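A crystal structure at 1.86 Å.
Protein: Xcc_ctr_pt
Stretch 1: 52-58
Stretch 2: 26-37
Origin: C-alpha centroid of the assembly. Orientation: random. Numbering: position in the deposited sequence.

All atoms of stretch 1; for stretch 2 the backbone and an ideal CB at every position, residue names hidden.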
ATOM      1  N   THR A  52       6.585   2.105 -11.747  1.00 38.49           N
ATOM      2  CA  THR A  52       6.088   3.361 -11.197  1.00 36.30           C
ATOM      3  C   THR A  52       5.020   3.081 -10.149  1.00 36.44           C
ATOM      4  O   THR A  52       4.212   2.163 -10.310  1.00 35.80           O
ATOM      5  CB  THR A  52       5.483   4.247 -12.295  1.00 45.54           C
ATOM      6  OG1 THR A  52       6.370   4.315 -13.413  1.00 51.24           O
ATOM      7  CG2 THR A  52       5.261   5.656 -11.782  1.00 44.52           C
ATOM      8  N   VAL A  53       5.025   3.869  -9.069  1.00 35.22           N
ATOM      9  CA  VAL A  53       3.997   3.810  -8.033  1.00 35.21           C
ATOM     10  C   VAL A  53       2.994   4.920  -8.307  1.00 38.63           C
ATOM     11  O   VAL A  53       3.366   6.095  -8.422  1.00 42.98           O
ATOM     12  CB  VAL A  53       4.603   3.952  -6.627  1.00 40.88           C
ATOM     13  CG1 VAL A  53       3.532   3.801  -5.573  1.00 39.77           C
ATOM     14  CG2 VAL A  53       5.671   2.884  -6.419  1.00 40.48           C
ATOM     15  N   CYS A  54       1.725   4.557  -8.401  1.00 35.38           N
ATOM     16  CA  CYS A  54       0.683   5.489  -8.802  1.00 36.67           C
ATOM     17  C   CYS A  54      -0.427   5.464  -7.758  1.00 38.58           C
ATOM     18  O   CYS A  54      -1.008   4.410  -7.484  1.00 39.10           O
ATOM     19  CB  CYS A  54       0.162   5.130 -10.195  1.00 39.00           C
ATOM     20  SG  CYS A  54      -1.384   5.955 -10.631  1.00 52.51           S
ATOM     21  N   SER A  55      -0.686   6.613  -7.147  1.00 42.26           N
ATOM     22  CA  SER A  55      -1.792   6.751  -6.212  1.00 42.04           C
ATOM     23  C   SER A  55      -3.070   7.048  -6.984  1.00 43.59           C
ATOM     24  O   SER A  55      -3.108   7.986  -7.780  1.00 43.07           O
ATOM     25  CB  SER A  55      -1.505   7.881  -5.222  1.00 43.16           C
ATOM     26  OG  SER A  55      -2.683   8.246  -4.536  1.00 45.14           O
ATOM     27  N   VAL A  56      -4.115   6.244  -6.769  1.00 39.74           N
ATOM     28  CA  VAL A  56      -5.392   6.530  -7.421  1.00 44.54           C
ATOM     29  C   VAL A  56      -6.216   7.552  -6.649  1.00 46.52           C
ATOM     30  O   VAL A  56      -7.329   7.878  -7.069  1.00 44.58           O
ATOM     31  CB  VAL A  56      -6.198   5.231  -7.655  1.00 40.27           C
ATOM     32  CG1 VAL A  56      -5.344   4.200  -8.400  1.00 42.28           C
ATOM     33  CG2 VAL A  56      -6.710   4.640  -6.362  1.00 39.85           C
ATOM     34  N   GLY A  57      -5.705   8.067  -5.538  1.00 45.44           N
ATOM     35  CA  GLY A  57      -6.371   9.105  -4.768  1.00 52.34           C
ATOM     36  C   GLY A  57      -7.734   8.700  -4.242  1.00 50.25           C
ATOM     37  O   GLY A  57      -8.705   9.446  -4.369  1.00 48.84           O
ATOM     38  N   GLY A  58      -7.821   7.538  -3.639  1.00 46.76           N
ATOM     39  CA  GLY A  58      -9.094   7.024  -3.182  1.00 46.86           C
ATOM     40  C   GLY A  58      -9.109   5.513  -3.308  1.00 50.48           C
ATOM     41  O   GLY A  58      -8.068   4.864  -3.216  1.00 45.88           O
ATOM     42  N   UNK A  26      -1.863   2.226  -5.613  1.00 32.94           N
ATOM     43  CA  UNK A  26      -2.075   2.396  -4.182  1.00 35.77           C
ATOM     44  C   UNK A  26      -3.160   3.450  -3.967  1.00 35.36           C
ATOM     45  O   UNK A  26      -3.499   4.213  -4.868  1.00 35.40           O
ATOM     46  CB  UNK A  26      -0.777   2.793  -3.477  1.00 35.77           C
ATOM     47  N   UNK A  27      -3.708   3.488  -2.748  1.00 36.52           N
ATOM     48  CA  UNK A  27      -4.852   4.359  -2.488  1.00 39.36           C
ATOM     49  C   UNK A  27      -4.455   5.818  -2.291  1.00 43.36           C
ATOM     50  O   UNK A  27      -5.171   6.720  -2.731  1.00 40.95           O
ATOM     51  CB  UNK A  27      -5.608   3.865  -1.253  1.00 39.36           C
ATOM     52  N   UNK A  28      -3.344   6.082  -1.611  1.00 43.13           N
ATOM     53  CA  UNK A  28      -3.042   7.456  -1.266  1.00 42.14           C
ATOM     54  C   UNK A  28      -1.573   7.768  -1.079  1.00 49.99           C
ATOM     55  O   UNK A  28      -0.690   6.985  -1.466  1.00 39.40           O
ATOM     56  CB  UNK A  28      -3.790   7.824   0.017  1.00 42.14           C
ATOM     57  N   UNK A  29      -1.307   8.915  -0.450  1.00 43.81           N
ATOM     58  CA  UNK A  29       0.049   9.443  -0.403  1.00 43.36           C
ATOM     59  C   UNK A  29       0.930   8.681   0.565  1.00 42.73           C
ATOM     60  O   UNK A  29       2.146   8.635   0.363  1.00 45.11           O
ATOM     61  CB  UNK A  29       0.024  10.924  -0.019  1.00 43.36           C
ATOM     62  N   UNK A  30       0.353   8.092   1.617  1.00 42.60           N
ATOM     63  CA  UNK A  30       1.168   7.358   2.578  1.00 40.62           C
ATOM     64  C   UNK A  30       1.828   6.156   1.916  1.00 46.59           C
ATOM     65  O   UNK A  30       3.043   5.966   2.021  1.00 41.24           O
ATOM     66  CB  UNK A  30       0.319   6.908   3.769  1.00 40.62           C
ATOM     67  N   UNK A  31       1.038   5.346   1.205  1.00 44.65           N
ATOM     68  CA  UNK A  31       1.582   4.218   0.455  1.00 42.14           C
ATOM     69  C   UNK A  31       2.496   4.675  -0.663  1.00 42.72           C
ATOM     70  O   UNK A  31       3.471   3.985  -0.997  1.00 40.29           O
ATOM     71  CB  UNK A  31       0.449   3.365  -0.119  1.00 42.14           C
ATOM     72  N   UNK A  32       2.195   5.826  -1.261  1.00 36.55           N
ATOM     73  CA  UNK A  32       3.002   6.326  -2.368  1.00 39.12           C
ATOM     74  C   UNK A  32       4.457   6.499  -1.967  1.00 43.29           C
ATOM     75  O   UNK A  32       5.357   6.321  -2.800  1.00 40.17           O
ATOM     76  CB  UNK A  32       2.440   7.656  -2.876  1.00 39.12           C
ATOM     77  N   UNK A  33       4.714   6.836  -0.707  1.00 37.12           N
ATOM     78  CA  UNK A  33       6.084   6.995  -0.247  1.00 39.43           C
ATOM     79  C   UNK A  33       6.586   5.829   0.582  1.00 39.60           C
ATOM     80  O   UNK A  33       7.788   5.543   0.557  1.00 43.53           O
ATOM     81  CB  UNK A  33       6.205   8.283   0.569  1.00 39.43           C
ATOM     82  N   UNK A  34       5.706   5.119   1.285  1.00 33.52           N
ATOM     83  CA  UNK A  34       6.159   4.019   2.132  1.00 34.70           C
ATOM     84  C   UNK A  34       6.483   2.777   1.300  1.00 38.41           C
ATOM     85  O   UNK A  34       7.446   2.059   1.584  1.00 34.64           O
ATOM     86  CB  UNK A  34       5.096   3.687   3.181  1.00 34.70           C
ATOM     87  N   UNK A  35       5.693   2.496   0.264  1.00 35.97           N
ATOM     88  CA  UNK A  35       5.917   1.286  -0.528  1.00 35.49           C
ATOM     89  C   UNK A  35       7.283   1.289  -1.204  1.00 35.68           C
ATOM     90  O   UNK A  35       7.985   0.261  -1.130  1.00 39.56           O
ATOM     91  CB  UNK A  35       4.820   1.138  -1.584  1.00 35.49           C
ATOM     92  N   UNK A  36       7.738   2.369  -1.855  1.00 36.39           N
ATOM     93  CA  UNK A  36       9.105   2.343  -2.411  1.00 41.97           C
ATOM     94  C   UNK A  36      10.190   2.210  -1.356  1.00 41.72           C
ATOM     95  O   UNK A  36      11.235   1.615  -1.634  1.00 37.26           O
ATOM     96  CB  UNK A  36       9.359   3.615  -3.222  1.00 41.97           C
ATOM     97  N   UNK A  37       9.998   2.789  -0.172  1.00 40.62           N
ATOM     98  CA  UNK A  37      10.964   2.600   0.903  1.00 38.17           C
ATOM     99  C   UNK A  37      11.059   1.133   1.295  1.00 40.44           C
ATOM    100  O   UNK A  37      12.159   0.614   1.508  1.00 36.25           O
ATOM    101  CB  UNK A  37      10.585   3.448   2.119  1.00 38.17           C
TER

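Position 26 pairs with the strand of stretch 1 as a parallel bridge to S55, CA to CA 4.8 Å. Its backbone N donates to C54 O (3.0 Å, 163°) and its O accepts from V56 N (2.8 Å, 166°), so the backbone N and O are both paired. With phi/psi of -132/164 the backbone is extended, and the ideal CB lies on the same sheet face as the S55 side chain, 4.9 Å from V53 CG1. A medium apolar residue, valine, isoleucine or leucine, would suit. The deposited residue is V26, chi1 m; its CG1 lies 4.2 Å from V53 CG1 and its CG2 4.1 Å from S55 CB.

At position 27 the CA-to-CB bond points away overall, yet the ideal CB is 3.3 Å from G58 O. The O of this residue accepts from G58 N (2.9 Å, 152°), and its CA makes a CA-H...O contact with G58 O at 3.3 Å. Many side chains that extend past CB are compatible, polar ones included. The residue is E27, chi1 m and chi2 t, whose carboxylate is hydrogen-bonded elsewhere in the structure.

Position 28 precedes the helix as its N-cap. Serine, threonine, aspartate, asparagine or glycine are common there, and an ideal CB, 4.7 Å from S55 OG, would have room. The residue is G28, with CA 3.4 Å from S55 OG; its O accepts from the N of position 32 at 3.1 Å.

Position 29 opens the helix with CB directed away and nothing of stretch 1 within 5.5 Å of it. An acidic or small polar residue is typical of a first turn. D29, chi1 m, accepts through OD1 from the side chain at position 32.

Positions 30 and 31 place no demand through stretch 1, whose atoms all lie beyond 5.5 Å of either ideal CB. They hold A30 and E31; E31 OE2 accepts a weak hydrogen bond from G28 N at 3.2 Å.

Position 32 points sideways, its ideal CB 4.6 Å from S55 CB and 4.8 Å from V53 CG1. A long side chain with an aliphatic stem could pass S55 and carry a polar end beyond it. R32 does so: CD is 4.4 Å from S55 CB, CA is 4.1 Å from V53 CG1, and NH1 forms a salt bridge with D29 OD1 at 2.9 Å.

Positions 33 and 34 are unconstrained by stretch 1, the first pointing away and the second out of reach; they are F33 and I34.

Position 35 points toward stretch 1, its ideal CB 5.0 Å from V53 CG1, which favours an apolar residue. V35, chi1 t, comes no nearer than 4.9 Å, from its CG1 to V53 CG2.

Position 36 also points toward, its ideal CB 4.9 Å from V53 CG2. An apolar residue fits, and proline is permitted because this N has no bond to the preceding turn, where the helix kinks. P36 places CG 4.0 Å from V53 CG2.

Position 37, out of reach, is A37.

Stretch 2 (26-37) VEGDAERFIVPA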
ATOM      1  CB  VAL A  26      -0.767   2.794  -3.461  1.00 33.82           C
ATOM      2  CG1 VAL A  26       0.340   1.732  -3.754  1.00 35.50           C
ATOM      3  CG2 VAL A  26      -0.318   4.162  -3.891  1.00 35.06           C
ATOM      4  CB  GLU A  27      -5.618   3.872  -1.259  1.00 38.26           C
ATOM      5  CG  GLU A  27      -6.368   2.560  -1.465  1.00 39.64           C
ATOM      6  CD  GLU A  27      -7.148   2.170  -0.210  1.00 47.57           C
ATOM      7  OE1 GLU A  27      -7.290   3.034   0.682  1.00 48.56           O
ATOM      8  OE2 GLU A  27      -7.615   1.016  -0.114  1.00 46.44           O
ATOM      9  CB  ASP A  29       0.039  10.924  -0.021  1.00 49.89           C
ATOM     10  CG  ASP A  29      -0.201  11.819  -1.208  1.00 54.11           C
ATOM     11  OD1 ASP A  29      -0.164  11.301  -2.340  1.00 54.64           O
ATOM     12  OD2 ASP A  29      -0.427  13.038  -1.011  1.00 65.54           O
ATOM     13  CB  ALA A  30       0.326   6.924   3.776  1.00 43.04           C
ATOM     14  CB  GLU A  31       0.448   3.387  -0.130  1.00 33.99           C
ATOM     15  CG  GLU A  31      -0.480   2.793   0.917  1.00 47.23           C
ATOM     16  CD  GLU A  31      -1.631   3.714   1.346  1.00 47.33           C
ATOM     17  OE1 GLU A  31      -2.446   3.267   2.179  1.00 55.34           O
ATOM     18  OE2 GLU A  31      -1.727   4.871   0.880  1.00 45.36           O
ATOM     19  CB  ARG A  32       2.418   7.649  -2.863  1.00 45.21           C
ATOM     20  CG  ARG A  32       3.252   8.446  -3.854  1.00 48.84           C
ATOM     21  CD  ARG A  32       2.415   9.682  -4.324  1.00 52.79           C
ATOM     22  NE  ARG A  32       3.205  10.744  -4.941  1.00 54.06           N
ATOM     23  CZ  ARG A  32       3.041  12.037  -4.678  1.00 60.36           C
ATOM     24  NH1 ARG A  32       2.128  12.426  -3.797  1.00 59.54           N
ATOM     25  NH2 ARG A  32       3.792  12.944  -5.287  1.00 65.35           N
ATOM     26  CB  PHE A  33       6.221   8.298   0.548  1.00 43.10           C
ATOM     27  CG  PHE A  33       5.960   9.516  -0.275  1.00 44.86           C
ATOM     28  CD1 PHE A  33       6.856   9.895  -1.271  1.00 47.58           C
ATOM     29  CD2 PHE A  33       4.812  10.275  -0.076  1.00 47.29           C
ATOM     30  CE1 PHE A  33       6.615  11.024  -2.046  1.00 53.21           C
ATOM     31  CE2 PHE A  33       4.560  11.400  -0.847  1.00 49.93           C
ATOM     32  CZ  PHE A  33       5.463  11.778  -1.837  1.00 51.55           C
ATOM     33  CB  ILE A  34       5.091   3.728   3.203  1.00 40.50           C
ATOM     34  CG1 ILE A  34       5.179   4.755   4.337  1.00 46.24           C
ATOM     35  CG2 ILE A  34       5.260   2.357   3.791  1.00 44.31           C
ATOM     36  CD1 ILE A  34       6.439   4.597   5.176  1.00 49.29           C
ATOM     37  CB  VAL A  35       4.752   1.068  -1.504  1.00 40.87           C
ATOM     38  CG1 VAL A  35       5.084  -0.010  -2.534  1.00 35.12           C
ATOM     39  CG2 VAL A  35       3.495   0.670  -0.732  1.00 37.19           C
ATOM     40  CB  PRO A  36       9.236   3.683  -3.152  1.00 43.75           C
ATOM     41  CG  PRO A  36       7.841   4.229  -3.285  1.00 39.39           C
ATOM     42  CD  PRO A  36       7.005   3.600  -2.227  1.00 37.51           C
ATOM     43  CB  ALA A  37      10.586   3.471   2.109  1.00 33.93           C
TER
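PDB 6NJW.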